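Local structure of endoglucanase FnCel5A (Fervidobacterium nodosum, 3NCO) at residues V40-E45 with K85-V90; V118-W123 with N155-K160; S246-A249 with N253-I256. The protein probably hydrolyses internal beta-1,4-glucosidic bonds of cellulose, acting as a family 5 endoglucanase. All coordinates share one frame; numbering follows the deposited sequence.

Interactions 1 and 2 lie in the helical layer around a closed eight-stranded parallel barrel, interaction 3 where that layer joins a barrel strand; no two hold the same pair of elements. Interaction 1 sets the loop leading into helix 44-53, and that helix's first residues, against helix 78-93; interaction 2 joins helices 112-130 and 151-168. Both are partly buried: the first combines a hydrogen bond at the surface, Asp44 with His86, with a few aliphatic contacts, whereas the second relies on aliphatic carbon contacts, including the first methylene of a lysine. Interaction 3, the most buried, ties the end of helix 232-252 to the turn entering strand 256-261 by a backbone bond and hydrophobic packing. Interactions 1 and 3 lie on opposite sides of the chain's centre.

Interaction 1: V40-E45 with K85-V90; sequences VYIEDE and KHVVDV
Asp44 and Val90 bring the two backbones nearest, their CA atoms 6.4 Å apart, where an irregular run through residues 40-43 turns into a helix beside the helix of 85-90. His86, one turn before Val90, presents an imidazole N-H at the exposed side, where a carboxylate offers an acceptor. Its CG stands anti to the backbone N (chi1 170°), which carries the imidazole out toward the carboxylate. NE2 donates to Asp44 OD1 over 2.8 Å with an N-H...O angle of 153°, meeting the syn side of the carboxylate; ring and carboxylate planes are turned 33° apart. Val90 CG2 sits 3.4 Å above one face of the imidazole, toward its rim, which probably limits how the ring can tilt, while Val90 CG1 lies 3.6 Å from Asp44 O. A leucine in place of His86 would probably leave Asp44 OD1 without its donor and the carboxylate freer to turn. Ile42 CD1 only just touches Val87 CG1, at 4.5 Å, two branched aliphatic chains suited to this buried side. Phe47 of helix 44-53 touches Ile42, Val87 and Val90, filling in the contact with helix 78-93, and Phe130 of helix 112-130 packs on Val88.

Interaction 2: V118-W123 with N155-K160; sequences VLVEIW and NELYPK. With PO4 (phosphate ion), chain E.
Leu119 and Leu157 meet with no ring between them; the rings of Tyr158 and Trp123 take no part in the leucine-valine packing and face other partners. The Tyr158 ring carries Pro159 CD over one face, 3.5 Å above the plane and displaced toward the rim, and it meets the ring of Trp154 at a slant. Trp123 meets Phe139 at a similar tilt, while its NE1 is satisfied by Ile141 O. The setting is the (beta/alpha)8, or TIM, barrel: helices 112-130 and 151-168 follow successive barrel strands and run side by side in the outer layer. Locally their axes approach to 9.9 Å and cross at -25°, a nearly parallel packing.

Leucine and valine suit the space between them, since their branched ends fill it without needing polar partners. Leu157 has CG anti to its own N (chi1 176°), and this swings the branched end toward the other helix although its CB does not point there. Its CD2 then touches Leu119 CD2 with one terminal methyl at 4.0 Å, the two side chains slanting across each other, and its CD1 lies 4.3 Å from Val120 CG2. The same valine methyl reaches Lys160 CB at 4.1 Å. Lysine fits this exposed border because its first methylene can pack while the extended chain leads the ammonium away from the other helix. Pro159, lacking an amide hydrogen, kinks helix 151-168 at this point, and the next amide, Lys160 N, makes a weak bond to Leu157 O.

On its far end the 155-160 segment touches a phosphate ion, probably from the crystallisation liquor and also held by Thr152. Asn155 ND2 donates to O4 of that phosphate at 3.0 Å, with an N-H...O angle of 158°.

Interaction 3: S246-A249 with N253-I256; sequences SEWA and NVPI
Trp248, Ala249, Val254 and Ile256 form a compact hydrophobic cluster where helix 232-252 ends in a Schellman motif, a C-terminal cap; the chain then runs on into strand 256-261 of the TIM barrel. The indole is carried there by its first torsion: with CG anti to the backbone N (chi1 -180°), the six-membered ring extends toward the turn. CZ3 makes the contact, touching Val254 CG1 at 3.8 Å in an oblique approach. Ile256 CD1 reaches the same CZ3 from the ring edge, near its plane, at a looser 4.5 Å. Tryptophan suits the place because its long indole carries the six-membered ring from the helix as far as the turn, offering an apolar surface to Val254 and Ile256.

Val254 holds CG1 between its backbone N and carbonyl carbon (chi1 68°), a crowded position that turns this methyl toward the indole and also 4.3 Å from Ala249 CB. Ala249 is small for good reason: Ile256 CG1 presses on its CB at 3.4 Å, closer than usual for two carbons, and Val254 O lies near the same methyl. Ile256, a branched aliphatic chain, suits a buried site where Val200 and Phe202 of strand 198-204 also pack against it; Val200 touches Trp248 and Val254 as well.

Asn253 bends the chain, adopting a positive phi that asparagine tolerates better than most residues with a side chain. Its turn sets up the bond that reaches back into the last helical turn: Val254 N donates to Ala249 O at 3.0 Å, nearly straight at 169°.

Interaction 1: V40-E45 with K85-V90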
loop_
_atom_site.group_PDB
_atom_site.type_symbol
_atom_site.label_atom_id
_atom_site.label_comp_id
_atom_site.label_asym_id
_atom_site.label_seq_id
_atom_site.Cartn_x
_atom_site.Cartn_y
_atom_site.Cartn_z
ATOM N N VAL A 40 16.408 -5.354 -4.621
ATOM C CA VAL A 40 15.787 -5.881 -3.404
ATOM C C VAL A 40 15.242 -7.266 -3.652
ATOM O O VAL A 40 14.585 -7.530 -4.672
ATOM C CB VAL A 40 14.663 -4.988 -2.921
ATOM C CG1 VAL A 40 14.139 -5.494 -1.574
ATOM C CG2 VAL A 40 15.156 -3.549 -2.763
ATOM N N TYR A 41 15.516 -8.184 -2.721
ATOM C CA TYR A 41 15.016 -9.543 -2.893
ATOM C C TYR A 41 14.573 -9.936 -1.502
ATOM O O TYR A 41 15.367 -9.805 -0.549
ATOM C CB TYR A 41 16.117 -10.496 -3.395
ATOM C CG TYR A 41 15.585 -11.906 -3.537
ATOM C CD1 TYR A 41 14.825 -12.237 -4.639
ATOM C CD2 TYR A 41 15.818 -12.883 -2.541
ATOM C CE1 TYR A 41 14.278 -13.524 -4.794
ATOM C CE2 TYR A 41 15.246 -14.169 -2.661
ATOM C CZ TYR A 41 14.483 -14.459 -3.792
ATOM O OH TYR A 41 13.939 -15.723 -3.965
ATOM N N ILE A 42 13.334 -10.409 -1.368
ATOM C CA ILE A 42 12.776 -10.671 -0.025
ATOM C C ILE A 42 13.377 -11.923 0.628
ATOM O O ILE A 42 13.214 -13.035 0.149
ATOM C CB ILE A 42 11.224 -10.731 -0.049
ATOM C CG1 ILE A 42 10.658 -9.428 -0.682
ATOM C CG2 ILE A 42 10.686 -10.993 1.404
ATOM C CD1 ILE A 42 9.205 -9.439 -0.973
ATOM N N GLU A 43 14.077 -11.694 1.721
ATOM C CA GLU A 43 14.650 -12.766 2.525
ATOM C C GLU A 43 13.636 -13.174 3.564
ATOM O O GLU A 43 12.922 -12.337 4.112
ATOM C CB GLU A 43 15.993 -12.298 3.197
ATOM C CG GLU A 43 17.082 -11.883 2.145
ATOM C CD GLU A 43 18.448 -11.318 2.744
ATOM O OE1 GLU A 43 18.752 -11.611 3.959
ATOM O OE2 GLU A 43 19.268 -10.615 1.995
ATOM N N ASP A 44 13.576 -14.478 3.869
ATOM C CA ASP A 44 12.613 -14.932 4.884
ATOM C C ASP A 44 12.864 -14.226 6.199
ATOM O O ASP A 44 11.910 -13.963 6.960
ATOM C CB ASP A 44 12.797 -16.442 5.116
ATOM C CG ASP A 44 12.240 -17.293 3.976
ATOM O OD1 ASP A 44 11.759 -16.729 2.959
ATOM O OD2 ASP A 44 12.306 -18.564 4.131
ATOM N N GLU A 45 14.135 -13.956 6.510
ATOM C CA GLU A 45 14.500 -13.306 7.804
ATOM C C GLU A 45 13.877 -11.906 7.931
ATOM O O GLU A 45 13.679 -11.417 9.019
ATOM C CB GLU A 45 16.022 -13.201 8.015
ATOM C CG GLU A 45 16.654 -12.177 7.025
ATOM C CD GLU A 45 18.179 -12.119 7.009
ATOM O OE1 GLU A 45 18.771 -11.188 7.647
ATOM O OE2 GLU A 45 18.806 -13.014 6.346
ATOM N N LYS A 85 3.194 -17.271 -2.646
ATOM C CA LYS A 85 2.637 -18.122 -1.569
ATOM C C LYS A 85 3.692 -18.364 -0.510
ATOM O O LYS A 85 3.395 -18.364 0.697
ATOM C CB LYS A 85 2.134 -19.469 -2.082
ATOM C CG LYS A 85 0.813 -19.387 -2.791
ATOM C CD LYS A 85 0.456 -20.635 -3.579
ATOM C CE LYS A 85 -0.223 -21.712 -2.738
ATOM N NZ LYS A 85 -0.794 -22.752 -3.677
ATOM N N HIS A 86 4.917 -18.623 -0.945
ATOM C CA HIS A 86 5.990 -18.791 0.036
ATOM C C HIS A 86 6.178 -17.539 0.898
ATOM O O HIS A 86 6.264 -17.599 2.128
ATOM C CB HIS A 86 7.306 -19.164 -0.626
ATOM C CG HIS A 86 8.466 -19.099 0.314
ATOM N ND1 HIS A 86 8.727 -20.093 1.244
ATOM C CD2 HIS A 86 9.377 -18.123 0.534
ATOM C CE1 HIS A 86 9.791 -19.749 1.960
ATOM N NE2 HIS A 86 10.205 -18.553 1.546
ATOM N N VAL A 87 6.179 -16.371 0.237
ATOM C CA VAL A 87 6.438 -15.132 0.959
ATOM C C VAL A 87 5.286 -14.802 1.936
ATOM O O VAL A 87 5.491 -14.295 3.045
ATOM C CB VAL A 87 6.639 -13.997 -0.086
ATOM C CG1 VAL A 87 6.498 -12.664 0.520
ATOM C CG2 VAL A 87 7.992 -14.154 -0.740
ATOM N N VAL A 88 4.055 -15.008 1.497
ATOM C CA VAL A 88 2.899 -14.845 2.409
ATOM C C VAL A 88 2.964 -15.807 3.577
ATOM O O VAL A 88 2.707 -15.390 4.724
ATOM C CB VAL A 88 1.635 -15.260 1.727
ATOM C CG1 VAL A 88 0.462 -15.206 2.704
ATOM C CG2 VAL A 88 1.378 -14.253 0.626
ATOM N N ASP A 89 3.338 -17.062 3.295
ATOM C CA ASP A 89 3.452 -18.088 4.343
ATOM C C ASP A 89 4.425 -17.654 5.438
ATOM O O ASP A 89 4.124 -17.743 6.635
ATOM C CB ASP A 89 3.951 -19.417 3.763
ATOM C CG ASP A 89 2.895 -20.165 2.973
ATOM O OD1 ASP A 89 1.701 -19.835 3.080
ATOM O OD2 ASP A 89 3.305 -21.125 2.268
ATOM N N VAL A 90 5.605 -17.193 5.022
ATOM C CA VAL A 90 6.609 -16.772 5.985
ATOM C C VAL A 90 6.128 -15.557 6.787
ATOM O O VAL A 90 6.378 -15.450 7.979
ATOM C CB VAL A 90 7.930 -16.440 5.263
ATOM C CG1 VAL A 90 8.943 -15.904 6.242
ATOM C CG2 VAL A 90 8.491 -17.660 4.564
#

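Interaction 2: V118-W123 with N155-K160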
loop_
_atom_site.group_PDB
_atom_site.type_symbol
_atom_site.label_atom_id
_atom_site.label_comp_id
_atom_site.label_asym_id
_atom_site.label_seq_id
_atom_site.Cartn_x
_atom_site.Cartn_y
_atom_site.Cartn_z
ATOM N N VAL A 118 -7.890 -8.185 -17.891
ATOM C CA VAL A 118 -6.731 -8.999 -17.541
ATOM C C VAL A 118 -6.565 -8.954 -16.014
ATOM O O VAL A 118 -6.318 -9.975 -15.378
ATOM C CB VAL A 118 -5.436 -8.532 -18.272
ATOM C CG1 VAL A 118 -4.233 -9.375 -17.844
ATOM C CG2 VAL A 118 -5.645 -8.561 -19.792
ATOM N N LEU A 119 -6.763 -7.776 -15.413
ATOM C CA LEU A 119 -6.741 -7.676 -13.960
ATOM C C LEU A 119 -7.813 -8.566 -13.343
ATOM O O LEU A 119 -7.580 -9.243 -12.326
ATOM C CB LEU A 119 -6.946 -6.203 -13.522
ATOM C CG LEU A 119 -6.912 -5.975 -12.012
ATOM C CD1 LEU A 119 -5.508 -6.206 -11.443
ATOM C CD2 LEU A 119 -7.415 -4.543 -11.815
ATOM N N VAL A 120 -9.003 -8.564 -13.963
ATOM C CA VAL A 120 -10.061 -9.442 -13.423
ATOM C C VAL A 120 -9.567 -10.907 -13.384
ATOM O O VAL A 120 -9.786 -11.642 -12.379
ATOM C CB VAL A 120 -11.371 -9.337 -14.210
ATOM C CG1 VAL A 120 -12.343 -10.374 -13.773
ATOM C CG2 VAL A 120 -12.017 -7.942 -14.008
ATOM N N GLU A 121 -8.945 -11.368 -14.477
ATOM C CA GLU A 121 -8.452 -12.761 -14.538
ATOM C C GLU A 121 -7.304 -13.017 -13.563
ATOM O O GLU A 121 -7.260 -14.073 -12.931
ATOM C CB GLU A 121 -7.987 -13.114 -15.940
ATOM C CG GLU A 121 -9.112 -13.135 -16.987
ATOM C CD GLU A 121 -10.328 -13.970 -16.546
ATOM O OE1 GLU A 121 -10.145 -15.150 -16.168
ATOM O OE2 GLU A 121 -11.472 -13.465 -16.553
ATOM N N ILE A 122 -6.415 -12.044 -13.394
ATOM C CA ILE A 122 -5.352 -12.172 -12.366
ATOM C C ILE A 122 -5.978 -12.416 -11.014
ATOM O O ILE A 122 -5.631 -13.357 -10.301
ATOM C CB ILE A 122 -4.443 -10.905 -12.335
ATOM C CG1 ILE A 122 -3.529 -10.942 -13.552
ATOM C CG2 ILE A 122 -3.613 -10.814 -11.012
ATOM C CD1 ILE A 122 -2.852 -9.608 -13.868
ATOM N N TRP A 123 -6.935 -11.583 -10.658
ATOM C CA TRP A 123 -7.548 -11.695 -9.350
ATOM C C TRP A 123 -8.408 -12.951 -9.172
ATOM O O TRP A 123 -8.509 -13.497 -8.048
ATOM C CB TRP A 123 -8.278 -10.407 -8.983
ATOM C CG TRP A 123 -7.293 -9.475 -8.248
ATOM C CD1 TRP A 123 -6.735 -8.262 -8.700
ATOM C CD2 TRP A 123 -6.699 -9.732 -6.987
ATOM N NE1 TRP A 123 -5.875 -7.761 -7.745
ATOM C CE2 TRP A 123 -5.814 -8.660 -6.698
ATOM C CE3 TRP A 123 -6.839 -10.782 -6.063
ATOM C CZ2 TRP A 123 -5.075 -8.608 -5.495
ATOM C CZ3 TRP A 123 -6.142 -10.736 -4.892
ATOM C CH2 TRP A 123 -5.245 -9.658 -4.589
ATOM N N ASN A 155 -14.057 3.098 -10.892
ATOM C CA ASN A 155 -15.275 2.835 -10.163
ATOM C C ASN A 155 -16.024 1.717 -10.891
ATOM O O ASN A 155 -16.793 0.959 -10.274
ATOM C CB ASN A 155 -16.144 4.111 -10.137
ATOM C CG ASN A 155 -15.731 5.045 -9.040
ATOM O OD1 ASN A 155 -15.160 4.598 -8.072
ATOM N ND2 ASN A 155 -15.974 6.322 -9.196
ATOM N N GLU A 156 -15.806 1.637 -12.203
ATOM C CA GLU A 156 -16.437 0.595 -13.018
ATOM C C GLU A 156 -15.730 -0.755 -12.915
ATOM O O GLU A 156 -16.379 -1.827 -12.879
ATOM C CB GLU A 156 -16.562 1.023 -14.491
ATOM C CG GLU A 156 -17.486 2.275 -14.640
ATOM C CD GLU A 156 -17.408 3.025 -16.002
ATOM O OE1 GLU A 156 -18.319 3.877 -16.249
ATOM O OE2 GLU A 156 -16.451 2.824 -16.788
ATOM N N LEU A 157 -14.388 -0.692 -12.874
ATOM C CA LEU A 157 -13.553 -1.866 -12.874
ATOM C C LEU A 157 -13.448 -2.642 -11.552
ATOM O O LEU A 157 -13.580 -3.870 -11.531
ATOM C CB LEU A 157 -12.128 -1.457 -13.361
ATOM C CG LEU A 157 -11.076 -2.568 -13.346
ATOM C CD1 LEU A 157 -11.532 -3.723 -14.231
ATOM C CD2 LEU A 157 -9.729 -2.013 -13.853
ATOM N N TYR A 158 -13.122 -1.930 -10.460
ATOM C CA TYR A 158 -12.843 -2.608 -9.220
ATOM C C TYR A 158 -14.015 -3.490 -8.756
ATOM O O TYR A 158 -13.738 -4.587 -8.269
ATOM C CB TYR A 158 -12.286 -1.671 -8.116
ATOM C CG TYR A 158 -13.316 -1.028 -7.221
ATOM C CD1 TYR A 158 -13.616 0.353 -7.315
ATOM C CD2 TYR A 158 -13.977 -1.785 -6.251
ATOM C CE1 TYR A 158 -14.560 0.950 -6.495
ATOM C CE2 TYR A 158 -14.924 -1.199 -5.408
ATOM C CZ TYR A 158 -15.211 0.158 -5.543
ATOM O OH TYR A 158 -16.144 0.715 -4.679
ATOM N N PRO A 159 -15.313 -3.050 -8.946
ATOM C CA PRO A 159 -16.376 -3.998 -8.547
ATOM C C PRO A 159 -16.383 -5.266 -9.369
ATOM O O PRO A 159 -16.806 -6.291 -8.822
ATOM C CB PRO A 159 -17.683 -3.191 -8.738
ATOM C CG PRO A 159 -17.225 -1.720 -8.668
ATOM C CD PRO A 159 -15.905 -1.781 -9.437
ATOM N N LYS A 160 -15.935 -5.236 -10.636
ATOM C CA LYS A 160 -15.880 -6.493 -11.396
ATOM C C LYS A 160 -14.832 -7.406 -10.790
ATOM O O LYS A 160 -15.054 -8.633 -10.615
ATOM C CB LYS A 160 -15.554 -6.216 -12.847
ATOM C CG LYS A 160 -16.636 -5.338 -13.499
ATOM C CD LYS A 160 -16.313 -5.056 -14.949
ATOM C CE LYS A 160 -17.381 -4.125 -15.538
ATOM N NZ LYS A 160 -16.961 -3.619 -16.876
HETATM P P PO4 E . -18.338 8.242 -11.827
HETATM O O1 PO4 E . -17.447 9.302 -11.198
HETATM O O2 PO4 E . -19.794 8.398 -11.385
HETATM O O3 PO4 E . -18.246 8.474 -13.335
HETATM O O4 PO4 E . -17.935 6.835 -11.359
#

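Interaction 3: S246-A249 with N253-I256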
loop_
_atom_site.group_PDB
_atom_site.type_symbol
_atom_site.label_atom_id
_atom_site.label_comp_id
_atom_site.label_asym_id
_atom_site.label_seq_id
_atom_site.Cartn_x
_atom_site.Cartn_y
_atom_site.Cartn_z
ATOM N N SER A 246 -10.979 11.816 6.651
ATOM C CA SER A 246 -11.746 11.327 7.766
ATOM C C SER A 246 -13.208 11.712 7.651
ATOM O O SER A 246 -14.098 10.879 7.835
ATOM C CB SER A 246 -11.135 11.882 9.069
ATOM O OG SER A 246 -12.029 11.672 10.137
ATOM N N GLU A 247 -13.500 12.974 7.324
ATOM C CA GLU A 247 -14.922 13.326 7.174
ATOM C C GLU A 247 -15.608 12.511 6.058
ATOM O O GLU A 247 -16.764 12.039 6.210
ATOM C CB GLU A 247 -15.073 14.841 6.925
ATOM C CG GLU A 247 -14.551 15.703 8.099
ATOM C CD GLU A 247 -14.571 17.220 7.816
ATOM O OE1 GLU A 247 -14.661 17.625 6.619
ATOM O OE2 GLU A 247 -14.482 18.014 8.792
ATOM N N TRP A 248 -14.910 12.338 4.943
ATOM C CA TRP A 248 -15.456 11.486 3.865
ATOM C C TRP A 248 -15.691 10.038 4.311
ATOM O O TRP A 248 -16.750 9.461 4.030
ATOM C CB TRP A 248 -14.536 11.549 2.611
ATOM C CG TRP A 248 -15.027 10.717 1.486
ATOM C CD1 TRP A 248 -15.843 11.107 0.473
ATOM C CD2 TRP A 248 -14.745 9.322 1.260
ATOM N NE1 TRP A 248 -16.101 10.048 -0.374
ATOM C CE2 TRP A 248 -15.429 8.936 0.076
ATOM C CE3 TRP A 248 -13.957 8.357 1.938
ATOM C CZ2 TRP A 248 -15.348 7.614 -0.470
ATOM C CZ3 TRP A 248 -13.899 7.039 1.409
ATOM C CH2 TRP A 248 -14.578 6.691 0.212
ATOM N N ALA A 249 -14.687 9.457 4.978
ATOM C CA ALA A 249 -14.813 8.068 5.410
ATOM C C ALA A 249 -15.965 7.870 6.425
ATOM O O ALA A 249 -16.650 6.816 6.403
ATOM C CB ALA A 249 -13.503 7.588 5.954
ATOM N N ASN A 253 -19.073 5.514 5.826
ATOM C CA ASN A 253 -19.124 4.353 6.717
ATOM C C ASN A 253 -18.068 3.327 6.349
ATOM O O ASN A 253 -18.357 2.131 6.289
ATOM C CB ASN A 253 -20.519 3.721 6.619
ATOM C CG ASN A 253 -21.610 4.745 6.890
ATOM O OD1 ASN A 253 -22.569 4.909 6.108
ATOM N ND2 ASN A 253 -21.458 5.445 8.008
ATOM N N VAL A 254 -16.847 3.792 6.114
ATOM C CA VAL A 254 -15.764 2.873 5.675
ATOM C C VAL A 254 -14.466 3.205 6.435
ATOM O O VAL A 254 -14.200 4.371 6.726
ATOM C CB VAL A 254 -15.605 2.960 4.138
ATOM C CG1 VAL A 254 -15.060 4.320 3.724
ATOM C CG2 VAL A 254 -14.805 1.791 3.551
ATOM N N PRO A 255 -13.652 2.170 6.783
ATOM C CA PRO A 255 -12.382 2.487 7.449
ATOM C C PRO A 255 -11.324 2.906 6.437
ATOM O O PRO A 255 -11.467 2.623 5.251
ATOM C CB PRO A 255 -11.936 1.146 8.043
ATOM C CG PRO A 255 -12.972 0.136 7.712
ATOM C CD PRO A 255 -13.866 0.718 6.638
ATOM N N ILE A 256 -10.258 3.548 6.942
ATOM C CA ILE A 256 -9.210 4.088 6.093
ATOM C C ILE A 256 -7.838 3.524 6.510
ATOM O O ILE A 256 -7.456 3.604 7.688
ATOM C CB ILE A 256 -9.134 5.635 6.267
ATOM C CG1 ILE A 256 -10.406 6.277 5.734
ATOM C CG2 ILE A 256 -7.876 6.221 5.628
ATOM C CD1 ILE A 256 -10.485 6.295 4.176
#